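Local coordinates for NAD(FAD)-dependent dehydrogenase, NirB-family (N-terminal domain) (Clostridium acetobutylicum, PDB 3KLJ), which uses NADH to reduce rubredoxin through a bound FAD, feeding electrons to the dioxygen-scavenging proteins of this obligate anaerobe, at residues G154-I159 with S304-V309; E344-A349 with D367-F372; P122-I127 with D216-S221. All blocks are in the same frame, centred on the assembly; numbering follows the deposited sequence. Where two conformers were deposited one is given.

Interaction 1 (G154-I159 with S304-V309). With FAD (flavin-adenine dinucleotide), chain B.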
loop_
_atom_site.group_PDB
_atom_site.type_symbol
_atom_site.label_atom_id
_atom_site.label_comp_id
_atom_site.label_asym_id
_atom_site.label_seq_id
_atom_site.Cartn_x
_atom_site.Cartn_y
_atom_site.Cartn_z
ATOM N N GLY A 154 -13.421 5.029 -0.795
ATOM C CA GLY A 154 -13.504 5.703 0.498
ATOM C C GLY A 154 -12.274 5.711 1.377
ATOM O O GLY A 154 -12.369 6.082 2.552
ATOM N N GLY A 155 -11.128 5.311 0.814
ATOM C CA GLY A 155 -9.898 5.097 1.583
ATOM C C GLY A 155 -8.900 6.240 1.598
ATOM O O GLY A 155 -9.122 7.294 1.008
ATOM N N ILE A 156 -7.792 6.005 2.294
ATOM C CA ILE A 156 -6.684 6.955 2.462
ATOM C C ILE A 156 -6.138 7.518 1.140
ATOM O O ILE A 156 -5.975 8.736 0.991
ATOM C CB ILE A 156 -5.518 6.275 3.240
ATOM C CG1 ILE A 156 -5.597 6.611 4.715
ATOM C CG2 ILE A 156 -4.130 6.665 2.695
ATOM C CD1 ILE A 156 -6.314 5.568 5.537
ATOM N N LEU A 157 -5.856 6.626 0.201
ATOM C CA LEU A 157 -5.290 7.022 -1.081
ATOM C C LEU A 157 -6.239 7.935 -1.862
ATOM O O LEU A 157 -5.805 8.920 -2.466
ATOM C CB LEU A 157 -4.900 5.775 -1.886
ATOM C CG LEU A 157 -4.472 5.864 -3.361
ATOM C CD1 LEU A 157 -3.605 7.086 -3.659
ATOM C CD2 LEU A 157 -3.747 4.589 -3.731
ATOM N N GLY A 158 -7.531 7.622 -1.832
ATOM C CA GLY A 158 -8.535 8.453 -2.499
ATOM C C GLY A 158 -8.568 9.870 -1.947
ATOM O O GLY A 158 -8.660 10.845 -2.697
ATOM N N ILE A 159 -8.483 9.975 -0.625
ATOM C CA ILE A 159 -8.440 11.269 0.052
ATOM C C ILE A 159 -7.144 12.031 -0.241
ATOM O O ILE A 159 -7.193 13.199 -0.614
ATOM C CB ILE A 159 -8.694 11.148 1.576
ATOM C CG1 ILE A 159 -9.979 10.353 1.841
ATOM C CG2 ILE A 159 -8.883 12.527 2.179
ATOM C CD1 ILE A 159 -10.108 9.822 3.257
ATOM N N SER A 304 1.747 2.198 11.508
ATOM C CA SER A 304 1.577 3.092 10.357
ATOM C C SER A 304 0.765 4.316 10.763
ATOM O O SER A 304 -0.452 4.217 10.974
ATOM C CB SER A 304 0.947 2.371 9.148
ATOM O OG SER A 304 -0.413 2.039 9.374
ATOM N N PRO A 305 1.442 5.468 10.925
ATOM C CA PRO A 305 0.665 6.680 11.144
ATOM C C PRO A 305 0.122 7.173 9.814
ATOM O O PRO A 305 0.879 7.595 8.939
ATOM C CB PRO A 305 1.681 7.670 11.733
ATOM C CG PRO A 305 2.907 6.856 12.053
ATOM C CD PRO A 305 2.885 5.701 11.105
ATOM N N ILE A 306 -1.185 7.064 9.649
ATOM C CA ILE A 306 -1.858 7.672 8.517
ATOM C C ILE A 306 -2.391 9.019 9.016
ATOM O O ILE A 306 -2.175 9.358 10.168
ATOM C CB ILE A 306 -2.949 6.727 7.925
ATOM C CG1 ILE A 306 -3.938 6.274 9.008
ATOM C CG2 ILE A 306 -2.291 5.537 7.235
ATOM C CD1 ILE A 306 -4.789 5.058 8.660
ATOM N N LEU A 307 -2.936 9.865 8.157
ATOM C CA LEU A 307 -2.628 9.894 6.747
ATOM C C LEU A 307 -2.059 11.280 6.522
ATOM O O LEU A 307 -2.170 12.148 7.389
ATOM C CB LEU A 307 -3.878 9.640 5.896
ATOM C CG LEU A 307 -5.042 10.630 5.743
ATOM C CD1 LEU A 307 -5.997 10.146 4.657
ATOM C CD2 LEU A 307 -5.799 10.861 7.039
ATOM N N LYS A 308 -1.426 11.488 5.376
ATOM C CA LYS A 308 -0.754 12.752 5.125
ATOM C C LYS A 308 -1.734 13.782 4.553
ATOM O O LYS A 308 -1.324 14.692 3.825
ATOM C CB LYS A 308 0.441 12.543 4.185
ATOM C CG LYS A 308 1.405 11.431 4.599
ATOM C CD LYS A 308 2.060 10.818 3.369
ATOM C CE LYS A 308 2.932 9.623 3.718
ATOM N NZ LYS A 308 3.597 9.081 2.492
ATOM N N VAL A 309 -3.021 13.652 4.892
ATOM C CA VAL A 309 -4.056 14.453 4.218
ATOM C C VAL A 309 -4.497 15.690 4.984
ATOM O O VAL A 309 -4.779 15.628 6.181
ATOM C CB VAL A 309 -5.290 13.623 3.773
ATOM C CG1 VAL A 309 -6.417 13.685 4.802
ATOM C CG2 VAL A 309 -5.777 14.095 2.398
HETATM P PA FAD B . 5.660 -2.370 -6.217
HETATM O O1A FAD B . 4.282 -2.492 -6.812
HETATM O O2A FAD B . 5.966 -0.975 -5.728
HETATM O O5B FAD B . 6.748 -2.825 -7.293
HETATM C C5B FAD B . 6.598 -4.035 -8.013
HETATM C C4B FAD B . 7.151 -3.854 -9.427
HETATM O O4B FAD B . 7.117 -5.101 -10.118
HETATM C C3B FAD B . 6.295 -2.882 -10.235
HETATM O O3B FAD B . 7.134 -1.899 -10.820
HETATM C C2B FAD B . 5.620 -3.733 -11.294
HETATM O O2B FAD B . 5.496 -3.064 -12.529
HETATM C C1B FAD B . 6.572 -4.915 -11.414
HETATM N N9A FAD B . 5.927 -6.148 -11.902
HETATM C C8A FAD B . 4.654 -6.582 -11.650
HETATM N N7A FAD B . 4.467 -7.762 -12.287
HETATM C C5A FAD B . 5.601 -8.093 -12.936
HETATM C C6A FAD B . 5.942 -9.182 -13.739
HETATM N N6A FAD B . 4.992 -9.996 -14.202
HETATM N N1A FAD B . 7.213 -9.237 -14.285
HETATM C C2A FAD B . 8.131 -8.232 -14.043
HETATM N N3A FAD B . 7.780 -7.152 -13.256
HETATM C C4A FAD B . 6.532 -7.085 -12.705
HETATM N N1 FAD B . 2.682 2.622 1.487
HETATM C C2 FAD B . 2.904 3.118 2.754
HETATM O O2 FAD B . 3.423 2.405 3.596
HETATM N N3 FAD B . 2.575 4.419 3.075
HETATM C C4 FAD B . 2.001 5.233 2.127
HETATM O O4 FAD B . 1.704 6.387 2.450
HETATM C C4X FAD B . 1.755 4.740 0.837
HETATM N N5 FAD B . 1.186 5.543 -0.140
HETATM C C5X FAD B . 0.952 5.050 -1.410
HETATM C C6 FAD B . 0.371 5.867 -2.390
HETATM C C7 FAD B . 0.151 5.354 -3.678
HETATM C C7M FAD B . -0.472 6.223 -4.732
HETATM C C8 FAD B . 0.497 4.036 -3.978
HETATM C C8M FAD B . 0.265 3.458 -5.352
HETATM C C9 FAD B . 1.067 3.232 -2.998
HETATM C C9A FAD B . 1.301 3.735 -1.715
HETATM N N10 FAD B . 1.880 2.924 -0.740
HETATM C C10 FAD B . 2.106 3.426 0.527
HETATM C "C1'" FAD B . 2.233 1.508 -1.054
HETATM C "C2'" FAD B . 3.700 1.329 -1.385
HETATM O "O2'" FAD B . 3.976 2.030 -2.581
HETATM C "C3'" FAD B . 3.937 -0.156 -1.571
HETATM O "O3'" FAD B . 3.760 -0.822 -0.334
HETATM C "C4'" FAD B . 5.327 -0.480 -2.093
HETATM O "O4'" FAD B . 5.569 0.198 -3.319
HETATM C "C5'" FAD B . 5.405 -1.980 -2.349
HETATM O "O5'" FAD B . 6.620 -2.228 -3.009
HETATM P P FAD B . 6.798 -3.563 -3.853
HETATM O O1P FAD B . 8.214 -3.603 -4.405
HETATM O O2P FAD B . 6.413 -4.778 -3.044
HETATM O O3P FAD B . 5.711 -3.469 -5.043
#
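Where I156 meets I306 and L307 all the groups are aliphatic; the flat group beside them is the flavin of FAD, and each segment touches one end of it. L157 brings CD1 to 3.4 Å from ring methyl C7M, while the amino end of extended K308 comes from the opposite side of the flavin plane, at the rim oxygen, with a weak hydrogen bond from NZ to O4 of 3.3 Å. Beyond the flavin, the side chains of I156 and I306 cross at about a right angle, CD1 to CD1 3.5 Å, and I156 CG1 lies 3.6 Å from CD1 of L307, which follows a cis peptide. One helical turn on, I159 CG2 and V309 CG2 are tight at 3.5 Å. L198 also touches both I159 and V309, and E160 OE2 accepts from K308 N. G155 occupies the N-cap position of helix 156-168, in what looks like the GxGxxG turn of the NADH-binding domain; strand 306-309 belongs to the C-terminal domain. Between the two segments the contact is thus apolar and shape-dependent, while the polar links run from K308: its N to E160, just beyond the first segment, and its NZ, weakly, to the flavin.

Interaction 2 (E344-A349 with D367-F372)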
loop_
_atom_site.group_PDB
_atom_site.type_symbol
_atom_site.label_atom_id
_atom_site.label_comp_id
_atom_site.label_asym_id
_atom_site.label_seq_id
_atom_site.Cartn_x
_atom_site.Cartn_y
_atom_site.Cartn_z
ATOM N N GLU A 344 -12.939 -7.278 27.492
ATOM C CA GLU A 344 -12.759 -7.528 28.926
ATOM C C GLU A 344 -12.025 -6.356 29.579
ATOM O O GLU A 344 -12.556 -5.242 29.647
ATOM C CB GLU A 344 -12.028 -8.858 29.195
ATOM C CG GLU A 344 -12.755 -10.122 28.749
ATOM C CD GLU A 344 -14.022 -10.389 29.540
ATOM O OE1 GLU A 344 -15.077 -9.825 29.173
ATOM O OE2 GLU A 344 -13.965 -11.171 30.516
ATOM N N ASN A 345 -10.806 -6.620 30.054
ATOM C CA ASN A 345 -9.994 -5.572 30.664
ATOM C C ASN A 345 -8.786 -5.202 29.800
ATOM O O ASN A 345 -7.793 -4.643 30.278
ATOM C CB ASN A 345 -9.600 -5.959 32.090
ATOM C CG ASN A 345 -10.801 -6.066 33.007
ATOM O OD1 ASN A 345 -11.722 -6.841 32.751
ATOM N ND2 ASN A 345 -10.803 -5.280 34.077
ATOM N N LYS A 346 -8.906 -5.493 28.507
ATOM C CA LYS A 346 -7.857 -5.210 27.541
ATOM C C LYS A 346 -8.390 -4.286 26.457
ATOM O O LYS A 346 -9.571 -4.336 26.125
ATOM C CB LYS A 346 -7.340 -6.515 26.929
ATOM C CG LYS A 346 -6.876 -7.528 27.976
ATOM C CD LYS A 346 -5.913 -8.547 27.405
ATOM C CE LYS A 346 -5.143 -9.235 28.520
ATOM N NZ LYS A 346 -4.031 -10.078 28.005
ATOM N N ILE A 347 -7.529 -3.422 25.927
ATOM C CA ILE A 347 -7.896 -2.643 24.755
ATOM C C ILE A 347 -7.641 -3.520 23.527
ATOM O O ILE A 347 -6.506 -3.947 23.284
ATOM C CB ILE A 347 -7.125 -1.312 24.657
ATOM C CG1 ILE A 347 -7.300 -0.486 25.937
ATOM C CG2 ILE A 347 -7.585 -0.521 23.435
ATOM C CD1 ILE A 347 -6.439 0.761 25.986
ATOM N N ASP A 348 -8.710 -3.803 22.785
ATOM C CA ASP A 348 -8.652 -4.658 21.602
ATOM C C ASP A 348 -8.471 -3.846 20.324
ATOM O O ASP A 348 -7.837 -4.305 19.374
ATOM C CB ASP A 348 -9.931 -5.499 21.490
ATOM C CG ASP A 348 -9.869 -6.524 20.360
ATOM O OD1 ASP A 348 -8.988 -7.401 20.396
ATOM O OD2 ASP A 348 -10.706 -6.456 19.438
ATOM N N ALA A 349 -9.042 -2.647 20.300
ATOM C CA ALA A 349 -8.974 -1.787 19.125
ATOM C C ALA A 349 -9.164 -0.336 19.508
ATOM O O ALA A 349 -9.874 -0.016 20.468
ATOM C CB ALA A 349 -10.007 -2.197 18.088
ATOM N N ASP A 367 -0.898 -3.511 21.528
ATOM C CA ASP A 367 0.179 -4.406 21.082
ATOM C C ASP A 367 0.801 -5.200 22.223
ATOM O O ASP A 367 1.023 -6.401 22.088
ATOM C CB ASP A 367 1.266 -3.632 20.328
ATOM C CG ASP A 367 0.853 -3.259 18.911
ATOM O OD1 ASP A 367 -0.275 -3.599 18.479
ATOM O OD2 ASP A 367 1.668 -2.614 18.215
ATOM N N SER A 368 1.074 -4.527 23.342
ATOM C CA SER A 368 1.654 -5.176 24.529
ATOM C C SER A 368 0.596 -5.916 25.350
ATOM O O SER A 368 0.926 -6.591 26.325
ATOM C CB SER A 368 2.380 -4.153 25.409
ATOM O OG SER A 368 1.461 -3.207 25.944
ATOM N N SER A 369 -0.668 -5.774 24.950
ATOM C CA SER A 369 -1.807 -6.455 25.577
ATOM C C SER A 369 -1.915 -6.124 27.066
ATOM O O SER A 369 -2.035 -7.011 27.919
ATOM C CB SER A 369 -1.746 -7.969 25.321
ATOM O OG SER A 369 -2.846 -8.639 25.909
ATOM N N LYS A 370 -1.870 -4.828 27.359
ATOM C CA LYS A 370 -1.940 -4.317 28.719
ATOM C C LYS A 370 -3.326 -4.521 29.313
ATOM O O LYS A 370 -4.338 -4.172 28.705
ATOM C CB LYS A 370 -1.583 -2.830 28.743
ATOM C CG LYS A 370 -1.263 -2.293 30.129
ATOM C CD LYS A 370 -1.010 -0.799 30.095
ATOM C CE LYS A 370 -0.122 -0.385 31.261
ATOM N NZ LYS A 370 0.477 0.939 30.983
ATOM N N SER A 371 -3.361 -5.091 30.511
ATOM C CA SER A 371 -4.610 -5.259 31.239
ATOM C C SER A 371 -4.869 -4.038 32.114
ATOM O O SER A 371 -3.941 -3.463 32.683
ATOM C CB SER A 371 -4.564 -6.525 32.081
ATOM O OG SER A 371 -3.327 -6.607 32.756
ATOM N N PHE A 372 -6.138 -3.651 32.204
ATOM C CA PHE A 372 -6.553 -2.466 32.941
ATOM C C PHE A 372 -7.491 -2.898 34.051
ATOM O O PHE A 372 -8.623 -3.323 33.784
ATOM C CB PHE A 372 -7.259 -1.469 32.003
ATOM C CG PHE A 372 -6.354 -0.876 30.958
ATOM C CD1 PHE A 372 -6.047 -1.588 29.796
ATOM C CD2 PHE A 372 -5.799 0.393 31.139
ATOM C CE1 PHE A 372 -5.199 -1.052 28.839
ATOM C CE2 PHE A 372 -4.958 0.947 30.179
ATOM C CZ PHE A 372 -4.656 0.225 29.026
HETATM O O HOH W 1 -4.472 -3.504 26.117
#
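N345 and F372 are tied twice, once by backbone alone and once through a side chain. F372 N donates to N345 O at 2.7 Å, lying in the carbonyl plane with a C=O...N angle of 158°. In the conformer described, N345 ND2 returns a bond to F372 O of 2.9 Å, with the acceptor near the amide plane; N345 has a second conformer, so this half is the less certain. The same N345 O also takes a CA-H...O contact from S371 CA at 3.4 Å and sits in plane at the edge of the F372 ring. Between the two segments, water 1 accepts from I347 N and donates to K370 O, 2.7 Å away, bridging the two backbones. All this joins the start of strand 346-353, in the antiparallel sheet of the C-terminal domain, to the chain leaving helix 356-367, which ends in a Schellman motif with S369 at positive phi (58°). Further along the strand, D348 and A349 form a classic beta bulge against M341. At the helix end, K346 reaches over with its chain extended beyond CG, and NZ donates to S369 OG at 2.8 Å. On the inner side, the I347 and F372 side chains cross obliquely, I347 CD1 3.6 Å from F372 CZ; I381 of the C-terminal helix 378-382 touches both side chains, while L362 and I366 pack on I347, and A365 on F372.

Interaction 3 (P122-I127 with D216-S221)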
loop_
_atom_site.group_PDB
_atom_site.type_symbol
_atom_site.label_atom_id
_atom_site.label_comp_id
_atom_site.label_asym_id
_atom_site.label_seq_id
_atom_site.Cartn_x
_atom_site.Cartn_y
_atom_site.Cartn_z
ATOM N N PRO A 122 -20.549 3.486 -13.939
ATOM C CA PRO A 122 -21.529 3.883 -14.951
ATOM C C PRO A 122 -21.338 5.343 -15.358
ATOM O O PRO A 122 -21.027 6.185 -14.503
ATOM C CB PRO A 122 -22.879 3.696 -14.240
ATOM C CG PRO A 122 -22.573 2.979 -12.948
ATOM C CD PRO A 122 -21.169 3.318 -12.613
ATOM N N HIS A 123 -21.499 5.615 -16.655
ATOM C CA HIS A 123 -21.391 6.961 -17.248
ATOM C C HIS A 123 -19.962 7.399 -17.593
ATOM O O HIS A 123 -19.769 8.403 -18.280
ATOM C CB HIS A 123 -22.097 8.026 -16.387
ATOM C CG HIS A 123 -23.558 7.768 -16.190
ATOM N ND1 HIS A 123 -24.467 7.801 -17.227
ATOM C CD2 HIS A 123 -24.268 7.465 -15.077
ATOM C CE1 HIS A 123 -25.674 7.532 -16.761
ATOM N NE2 HIS A 123 -25.580 7.325 -15.459
ATOM N N ALA A 124 -18.970 6.645 -17.128
ATOM C CA ALA A 124 -17.570 6.988 -17.365
ATOM C C ALA A 124 -17.031 6.302 -18.614
ATOM O O ALA A 124 -17.066 5.073 -18.723
ATOM C CB ALA A 124 -16.717 6.629 -16.158
ATOM N N ASP A 125 -16.533 7.102 -19.553
ATOM C CA ASP A 125 -15.859 6.560 -20.731
ATOM C C ASP A 125 -14.518 5.945 -20.344
ATOM O O ASP A 125 -14.223 4.803 -20.706
ATOM C CB ASP A 125 -15.672 7.638 -21.803
ATOM C CG ASP A 125 -16.790 7.641 -22.836
ATOM O OD1 ASP A 125 -17.975 7.521 -22.450
ATOM O OD2 ASP A 125 -16.480 7.771 -24.041
ATOM N N GLU A 126 -13.716 6.703 -19.604
ATOM C CA GLU A 126 -12.414 6.234 -19.163
ATOM C C GLU A 126 -12.336 6.262 -17.642
ATOM O O GLU A 126 -12.692 7.266 -17.018
ATOM C CB GLU A 126 -11.301 7.090 -19.775
ATOM C CG GLU A 126 -9.888 6.515 -19.589
ATOM C CD GLU A 126 -8.873 7.064 -20.592
ATOM O OE1 GLU A 126 -9.243 7.932 -21.417
ATOM O OE2 GLU A 126 -7.700 6.621 -20.551
ATOM N N ILE A 127 -11.901 5.150 -17.056
ATOM C CA ILE A 127 -11.632 5.079 -15.622
ATOM C C ILE A 127 -10.129 5.036 -15.401
ATOM O O ILE A 127 -9.423 4.260 -16.039
ATOM C CB ILE A 127 -12.306 3.852 -14.937
ATOM C CG1 ILE A 127 -13.825 4.027 -14.856
ATOM C CG2 ILE A 127 -11.771 3.658 -13.534
ATOM C CD1 ILE A 127 -14.591 3.311 -15.955
ATOM N N ASP A 216 -23.891 13.497 -14.706
ATOM C CA ASP A 216 -23.391 14.837 -15.052
ATOM C C ASP A 216 -22.003 15.127 -14.471
ATOM O O ASP A 216 -21.123 15.636 -15.174
ATOM C CB ASP A 216 -24.382 15.928 -14.621
ATOM C CG ASP A 216 -25.642 15.953 -15.475
ATOM O OD1 ASP A 216 -25.646 15.342 -16.570
ATOM O OD2 ASP A 216 -26.635 16.600 -15.049
ATOM N N LEU A 217 -21.810 14.796 -13.195
ATOM C CA LEU A 217 -20.516 14.989 -12.546
ATOM C C LEU A 217 -19.477 14.003 -13.078
ATOM O O LEU A 217 -18.350 14.399 -13.379
ATOM C CB LEU A 217 -20.642 14.885 -11.019
ATOM C CG LEU A 217 -19.368 14.994 -10.167
ATOM C CD1 LEU A 217 -18.602 16.290 -10.455
ATOM C CD2 LEU A 217 -19.719 14.907 -8.681
ATOM N N ILE A 218 -19.859 12.732 -13.198
ATOM C CA ILE A 218 -18.967 11.701 -13.740
ATOM C C ILE A 218 -18.464 12.044 -15.150
ATOM O O ILE A 218 -17.256 12.007 -15.408
ATOM C CB ILE A 218 -19.602 10.283 -13.657
ATOM C CG1 ILE A 218 -19.457 9.746 -12.221
ATOM C CG2 ILE A 218 -18.942 9.323 -14.636
ATOM C CD1 ILE A 218 -20.264 8.492 -11.909
ATOM N N ARG A 219 -19.397 12.413 -16.034
ATOM C CA ARG A 219 -19.096 12.777 -17.419
ATOM C C ARG A 219 -18.088 13.926 -17.516
ATOM O O ARG A 219 -17.098 13.844 -18.319
ATOM C CB ARG A 219 -20.393 13.177 -18.127
ATOM C CG ARG A 219 -20.588 12.591 -19.511
ATOM C CD ARG A 219 -22.003 12.885 -20.040
ATOM N NE ARG A 219 -23.049 12.301 -19.187
ATOM C CZ ARG A 219 -23.984 13.004 -18.537
ATOM N NH1 ARG A 219 -24.043 14.348 -18.633
ATOM N NH2 ARG A 219 -24.877 12.354 -17.793
ATOM N N SER A 220 -18.344 14.989 -16.685
ATOM C CA SER A 220 -17.543 16.214 -16.733
ATOM C C SER A 220 -16.232 16.133 -15.945
ATOM O O SER A 220 -15.464 17.098 -15.932
ATOM C CB SER A 220 -18.371 17.416 -16.257
ATOM O OG SER A 220 -18.756 17.270 -14.902
ATOM N N SER A 221 -15.975 14.992 -15.301
ATOM C CA SER A 221 -14.763 14.820 -14.496
ATOM C C SER A 221 -13.791 13.785 -15.054
ATOM O O SER A 221 -14.178 12.880 -15.797
ATOM C CB SER A 221 -15.115 14.404 -13.064
ATOM O OG SER A 221 -16.126 15.221 -12.517
#
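I218 does nearly all the apolar work here, pushing its two methyl ends into the backbone of P122, H123 and A124. CG2, anti to the backbone N of I218, lies over the face of the H123-A124 peptide: it is 3.7 Å from A124 N, equally close to H123 C, and 3.8 Å from both H123 CB and A124 CB. The other branch takes CD1 to 3.6 Å from P122 O. I218 thus meets mainly peptide atoms and beta carbons of the loop; H123 turns there with positive phi (84°). R219 adds a looser brush, its CG 4.4 Å from H123 O.

The polar bonds lie within the helix or go outside the pair. R219 folds back one turn, and its NH1 forms a salt bridge with D216 OD1 at 2.8 Å, on the anti lone pair, the acceptor lying 15° out of the guanidinium plane. H123 NE2 is bonded to E212 O, on the chain just ahead of the helix, so the histidine is tied down at its far nitrogen while its CB rests on I218. ND1 of H123 comes within 4.6 Å of R219 NH2 without contact; any effect on the ring is probably small, because D216 offsets the charge of R219.

F150 and V223, on neighbouring strands, also touch I218, and A124 leans on V223 as well. The arrangement is that of a Rossmann-type alpha/beta domain: short helix 215-220 precedes strand 222-225 of the parallel sheet, and the 122-127 loop leads into edge strand 127-128 beside it.

Starting from the N terminus, 122-127 comes first, then 154-159; the chain returns at 216-221 to close interaction 3 over an 88-residue excursion, and only later does 304-309 close interaction 1. These two loops therefore cross. Interaction 2 follows in series and is short, spanning strand 346-353 and helix 356-367. Interaction 3 stays inside the NADH-binding domain, at an edge of its parallel sheet, whereas interaction 1 joins that domain to the C-terminal one next to the flavin. Interactions 1 and 2 reach the same antiparallel sheet, with centres 26 Å apart; interactions 2 and 3 lie farthest apart, about 47 Å between centres, and none of the three touches another.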